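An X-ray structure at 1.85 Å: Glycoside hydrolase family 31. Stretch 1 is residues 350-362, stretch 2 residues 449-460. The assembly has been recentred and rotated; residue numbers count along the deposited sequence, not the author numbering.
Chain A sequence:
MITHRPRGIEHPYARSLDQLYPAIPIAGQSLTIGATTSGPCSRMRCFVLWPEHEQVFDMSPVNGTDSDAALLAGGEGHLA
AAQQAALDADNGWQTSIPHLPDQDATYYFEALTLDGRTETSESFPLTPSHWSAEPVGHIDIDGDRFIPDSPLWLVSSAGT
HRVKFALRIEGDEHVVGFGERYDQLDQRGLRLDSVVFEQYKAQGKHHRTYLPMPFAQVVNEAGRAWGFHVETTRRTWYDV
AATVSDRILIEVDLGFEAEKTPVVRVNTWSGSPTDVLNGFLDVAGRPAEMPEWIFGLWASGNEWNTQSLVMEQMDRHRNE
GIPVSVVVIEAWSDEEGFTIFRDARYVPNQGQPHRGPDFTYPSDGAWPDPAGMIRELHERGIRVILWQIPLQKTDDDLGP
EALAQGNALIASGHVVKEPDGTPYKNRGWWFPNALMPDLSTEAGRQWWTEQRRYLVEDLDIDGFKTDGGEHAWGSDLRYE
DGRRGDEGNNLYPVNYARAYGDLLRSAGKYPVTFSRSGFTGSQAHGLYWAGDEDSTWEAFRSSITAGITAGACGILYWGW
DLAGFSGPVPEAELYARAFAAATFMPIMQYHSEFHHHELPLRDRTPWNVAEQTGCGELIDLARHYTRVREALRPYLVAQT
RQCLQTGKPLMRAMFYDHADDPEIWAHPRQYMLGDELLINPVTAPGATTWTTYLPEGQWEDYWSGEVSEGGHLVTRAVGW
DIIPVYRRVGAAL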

# COMPACT_ATOMS: atom_id res chain seq x y z
N GLN A 350 15.35 14.64 -27.29
CA GLN A 350 14.28 13.84 -27.94
C GLN A 350 13.78 12.69 -27.02
O GLN A 350 13.36 11.64 -27.49
CB GLN A 350 14.70 13.30 -29.33
CG GLN A 350 15.10 14.36 -30.36
CD GLN A 350 15.44 13.82 -31.78
OE1 GLN A 350 15.05 14.41 -32.80
NE2 GLN A 350 16.18 12.71 -31.84
N GLY A 351 13.83 12.90 -25.70
CA GLY A 351 13.44 11.87 -24.72
C GLY A 351 14.37 10.69 -24.52
O GLY A 351 13.99 9.73 -23.84
N GLN A 352 15.59 10.74 -25.06
CA GLN A 352 16.62 9.72 -24.82
C GLN A 352 17.17 9.86 -23.37
O GLN A 352 17.09 10.94 -22.78
CB GLN A 352 17.79 9.87 -25.81
CG GLN A 352 17.49 9.50 -27.26
CD GLN A 352 18.68 9.68 -28.20
OE1 GLN A 352 19.71 10.27 -27.84
NE2 GLN A 352 18.54 9.20 -29.43
N PRO A 353 17.73 8.77 -22.80
CA PRO A 353 18.33 8.89 -21.45
C PRO A 353 19.48 9.90 -21.39
O PRO A 353 20.26 9.96 -22.33
CB PRO A 353 18.89 7.48 -21.18
CG PRO A 353 18.12 6.57 -22.06
CD PRO A 353 17.75 7.37 -23.29
N HIS A 354 19.57 10.67 -20.30
CA HIS A 354 20.70 11.57 -20.05
C HIS A 354 21.84 10.89 -19.31
O HIS A 354 21.64 9.89 -18.64
CB HIS A 354 20.25 12.77 -19.20
CG HIS A 354 19.43 13.76 -19.96
ND1 HIS A 354 19.97 14.64 -20.86
CD2 HIS A 354 18.10 13.97 -19.97
CE1 HIS A 354 19.01 15.38 -21.39
NE2 HIS A 354 17.86 14.97 -20.87
N ARG A 355 23.04 11.44 -19.46
CA ARG A 355 24.19 11.13 -18.60
C ARG A 355 24.57 12.33 -17.76
O ARG A 355 24.23 13.47 -18.10
CB ARG A 355 25.41 10.72 -19.45
CG ARG A 355 25.23 9.47 -20.32
CD ARG A 355 24.67 8.26 -19.58
NE ARG A 355 25.39 7.92 -18.34
CZ ARG A 355 25.20 6.80 -17.63
NH1 ARG A 355 24.32 5.87 -18.01
NH2 ARG A 355 25.92 6.58 -16.54
N GLY A 356 25.29 12.06 -16.67
CA GLY A 356 25.74 13.10 -15.73
C GLY A 356 26.35 14.33 -16.37
O GLY A 356 25.97 15.44 -16.03
N PRO A 357 27.29 14.14 -17.30
CA PRO A 357 27.92 15.27 -18.02
C PRO A 357 26.98 16.12 -18.89
O PRO A 357 27.40 17.18 -19.33
CB PRO A 357 28.97 14.58 -18.91
CG PRO A 357 29.28 13.31 -18.21
CD PRO A 357 27.98 12.87 -17.59
N ASP A 358 25.74 15.69 -19.15
CA ASP A 358 24.78 16.54 -19.84
C ASP A 358 24.38 17.80 -19.07
O ASP A 358 23.84 18.72 -19.64
CB ASP A 358 23.47 15.80 -20.15
CG ASP A 358 23.64 14.64 -21.09
OD1 ASP A 358 24.69 14.49 -21.75
OD2 ASP A 358 22.66 13.86 -21.19
N PHE A 359 24.58 17.81 -17.76
CA PHE A 359 23.98 18.82 -16.92
C PHE A 359 24.97 19.84 -16.39
O PHE A 359 26.06 19.48 -15.97
CB PHE A 359 23.26 18.18 -15.75
CG PHE A 359 22.18 17.23 -16.17
CD1 PHE A 359 20.99 17.71 -16.72
CD2 PHE A 359 22.37 15.85 -16.08
CE1 PHE A 359 19.99 16.84 -17.13
CE2 PHE A 359 21.38 14.97 -16.49
CZ PHE A 359 20.18 15.47 -17.03
N THR A 360 24.54 21.09 -16.42
CA THR A 360 25.20 22.19 -15.74
C THR A 360 24.24 22.71 -14.68
O THR A 360 23.04 22.85 -14.95
CB THR A 360 25.52 23.33 -16.72
OG1 THR A 360 26.31 22.79 -17.78
CG2 THR A 360 26.32 24.42 -16.06
N TYR A 361 24.77 22.98 -13.49
CA TYR A 361 23.94 23.33 -12.34
C TYR A 361 24.27 24.78 -11.96
O TYR A 361 25.40 25.06 -11.57
CB TYR A 361 24.20 22.36 -11.18
CG TYR A 361 23.88 20.92 -11.52
CD1 TYR A 361 22.58 20.44 -11.43
CD2 TYR A 361 24.87 20.03 -11.93
CE1 TYR A 361 22.27 19.13 -11.74
CE2 TYR A 361 24.58 18.72 -12.26
CZ TYR A 361 23.26 18.27 -12.16
OH TYR A 361 22.95 16.98 -12.49
N PRO A 362 23.30 25.71 -12.11
CA PRO A 362 23.59 27.10 -11.81
C PRO A 362 23.99 27.32 -10.36
O PRO A 362 23.33 26.77 -9.46
CB PRO A 362 22.27 27.83 -12.10
CG PRO A 362 21.45 26.89 -12.91
CD PRO A 362 21.90 25.52 -12.54
N THR A 449 13.74 2.60 -16.26
CA THR A 449 14.84 2.83 -15.32
C THR A 449 16.11 3.38 -16.00
O THR A 449 16.92 4.03 -15.35
CB THR A 449 15.18 1.57 -14.52
OG1 THR A 449 15.45 0.49 -15.42
CG2 THR A 449 14.03 1.20 -13.59
N GLU A 450 16.29 3.13 -17.29
CA GLU A 450 17.45 3.66 -18.00
C GLU A 450 17.46 5.19 -17.97
O GLU A 450 18.51 5.81 -17.88
CB GLU A 450 17.47 3.15 -19.45
CG GLU A 450 18.76 3.42 -20.19
CD GLU A 450 20.00 2.77 -19.58
OE1 GLU A 450 19.91 1.75 -18.87
OE2 GLU A 450 21.10 3.31 -19.83
N GLN A 451 16.27 5.79 -18.00
CA GLN A 451 16.13 7.25 -17.83
C GLN A 451 16.75 7.76 -16.50
O GLN A 451 17.17 8.93 -16.42
CB GLN A 451 14.64 7.64 -17.89
CG GLN A 451 13.89 7.29 -19.19
CD GLN A 451 14.05 8.34 -20.29
OE1 GLN A 451 13.89 9.54 -20.03
NE2 GLN A 451 14.33 7.89 -21.52
N ARG A 452 16.78 6.91 -15.47
CA ARG A 452 17.31 7.24 -14.13
C ARG A 452 18.70 6.71 -13.84
O ARG A 452 19.21 6.95 -12.73
CB ARG A 452 16.40 6.66 -13.03
CG ARG A 452 15.10 7.37 -12.87
CD ARG A 452 13.97 6.77 -13.70
NE ARG A 452 12.84 7.66 -13.53
CZ ARG A 452 11.90 7.92 -14.42
NH1 ARG A 452 11.86 7.32 -15.62
NH2 ARG A 452 10.97 8.79 -14.09
N ARG A 453 19.30 5.97 -14.77
CA ARG A 453 20.54 5.25 -14.49
C ARG A 453 21.65 6.20 -14.07
O ARG A 453 22.41 5.89 -13.15
CB ARG A 453 20.97 4.40 -15.71
CG ARG A 453 22.31 3.67 -15.53
CD ARG A 453 22.61 2.74 -16.71
NE ARG A 453 21.68 1.62 -16.70
CZ ARG A 453 21.77 0.56 -15.91
NH1 ARG A 453 22.74 0.43 -15.02
NH2 ARG A 453 20.83 -0.38 -15.99
N TYR A 454 21.74 7.35 -14.72
CA TYR A 454 22.80 8.35 -14.39
C TYR A 454 22.76 8.82 -12.93
O TYR A 454 23.80 9.17 -12.36
CB TYR A 454 22.79 9.55 -15.33
CG TYR A 454 21.85 10.65 -14.91
CD1 TYR A 454 20.50 10.62 -15.27
CD2 TYR A 454 22.30 11.72 -14.14
CE1 TYR A 454 19.65 11.63 -14.88
CE2 TYR A 454 21.45 12.72 -13.74
CZ TYR A 454 20.12 12.67 -14.11
OH TYR A 454 19.29 13.69 -13.71
N LEU A 455 21.57 8.83 -12.32
CA LEU A 455 21.44 9.19 -10.89
C LEU A 455 22.25 8.26 -10.01
O LEU A 455 22.86 8.70 -9.04
CB LEU A 455 19.97 9.13 -10.43
CG LEU A 455 19.04 10.11 -11.14
CD1 LEU A 455 17.60 9.76 -10.78
CD2 LEU A 455 19.39 11.56 -10.79
N VAL A 456 22.24 6.97 -10.35
CA VAL A 456 22.96 5.96 -9.61
C VAL A 456 24.43 5.90 -10.08
O VAL A 456 25.33 5.92 -9.25
CB VAL A 456 22.29 4.58 -9.73
CG1 VAL A 456 23.02 3.57 -8.88
CG2 VAL A 456 20.84 4.63 -9.24
N GLU A 457 24.67 5.83 -11.38
CA GLU A 457 26.02 5.60 -11.90
C GLU A 457 26.92 6.83 -11.85
O GLU A 457 28.11 6.68 -11.58
CB GLU A 457 25.99 5.02 -13.31
CG GLU A 457 25.41 3.62 -13.34
CD GLU A 457 25.57 2.91 -14.66
OE1 GLU A 457 25.96 3.54 -15.69
OE2 GLU A 457 25.28 1.70 -14.67
N ASP A 458 26.36 8.01 -12.11
CA ASP A 458 27.12 9.26 -12.18
C ASP A 458 27.01 10.05 -10.87
O ASP A 458 28.02 10.43 -10.32
CB ASP A 458 26.73 10.09 -13.42
CG ASP A 458 26.90 9.31 -14.74
OD1 ASP A 458 27.70 8.35 -14.73
OD2 ASP A 458 26.25 9.61 -15.78
N LEU A 459 25.80 10.27 -10.36
CA LEU A 459 25.63 11.03 -9.11
C LEU A 459 25.82 10.21 -7.82
O LEU A 459 26.06 10.79 -6.76
CB LEU A 459 24.27 11.72 -9.10
CG LEU A 459 24.09 12.81 -10.16
CD1 LEU A 459 22.73 13.49 -9.97
CD2 LEU A 459 25.20 13.84 -10.11
N ASP A 460 25.74 8.88 -7.93
CA ASP A 460 26.07 7.94 -6.85
C ASP A 460 25.01 7.87 -5.74
O ASP A 460 25.34 7.60 -4.60
CB ASP A 460 27.48 8.22 -6.29
CG ASP A 460 28.09 7.01 -5.57
OD1 ASP A 460 27.82 5.84 -5.95
OD2 ASP A 460 28.86 7.24 -4.60
O HOH W 1 20.50 7.71 -17.39
O HOH W 2 17.45 10.74 -18.55
O HOH W 3 22.05 6.00 -19.35
O HOH W 4 20.13 16.41 -12.89

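How does R355 reach the other stretch when its CA-to-CB bond points away from it? Its first three chi angles are all m, near -62°, -50° and -52°, so the chain curls back on itself and the guanidinium lies over Y454 CA. At the edge of that group wait two acids: NH2 forms salt bridges with D458 OD1 at 3.1 Å and with E457 OE1 at 3.2 Å. The bond from R355 NE to D458 OD2, 3.2 Å, is weak, its angle only 128°.

What holds the two acids in place? D458, chi1 m, points toward stretch 1 and also accepts the backbone amide of G356, with G356 N to D458 OD2 at 2.8 Å and nearly straight. The backbones come so close here that an ideal CB on G356 would lie 2.8 Å from D458 CB, a clash that glycine avoids. E457 divides its carboxylate between arginines: OE1 faces R355, while E457 OE2 takes R453 NH1 at 2.9 Å.

Why does Q451 bend? With chi1 and chi2 both m, its end comes nearer than its sideways CB would suggest, and Q451 NE2 donates to G351 O at 3.0 Å, an angle of 162°. Its amide oxygen is satisfied elsewhere in the structure. Nearby, water 2 accepts from H354 N and donates to Q451 O, joining the backbones without a direct bond.

Where does Y454 fit? Its chi1 is p, at 86°, and its CB points toward stretch 1. F359, with chi1 m, places CE2 over one face of the tyrosine ring, 3.5 Å from Y454 CZ; the planes meet at 33°, making the aromatic pair oblique. Beyond the ring, water 4 links the hydroxyls of Y454 and Y361, donating to Y454 OH.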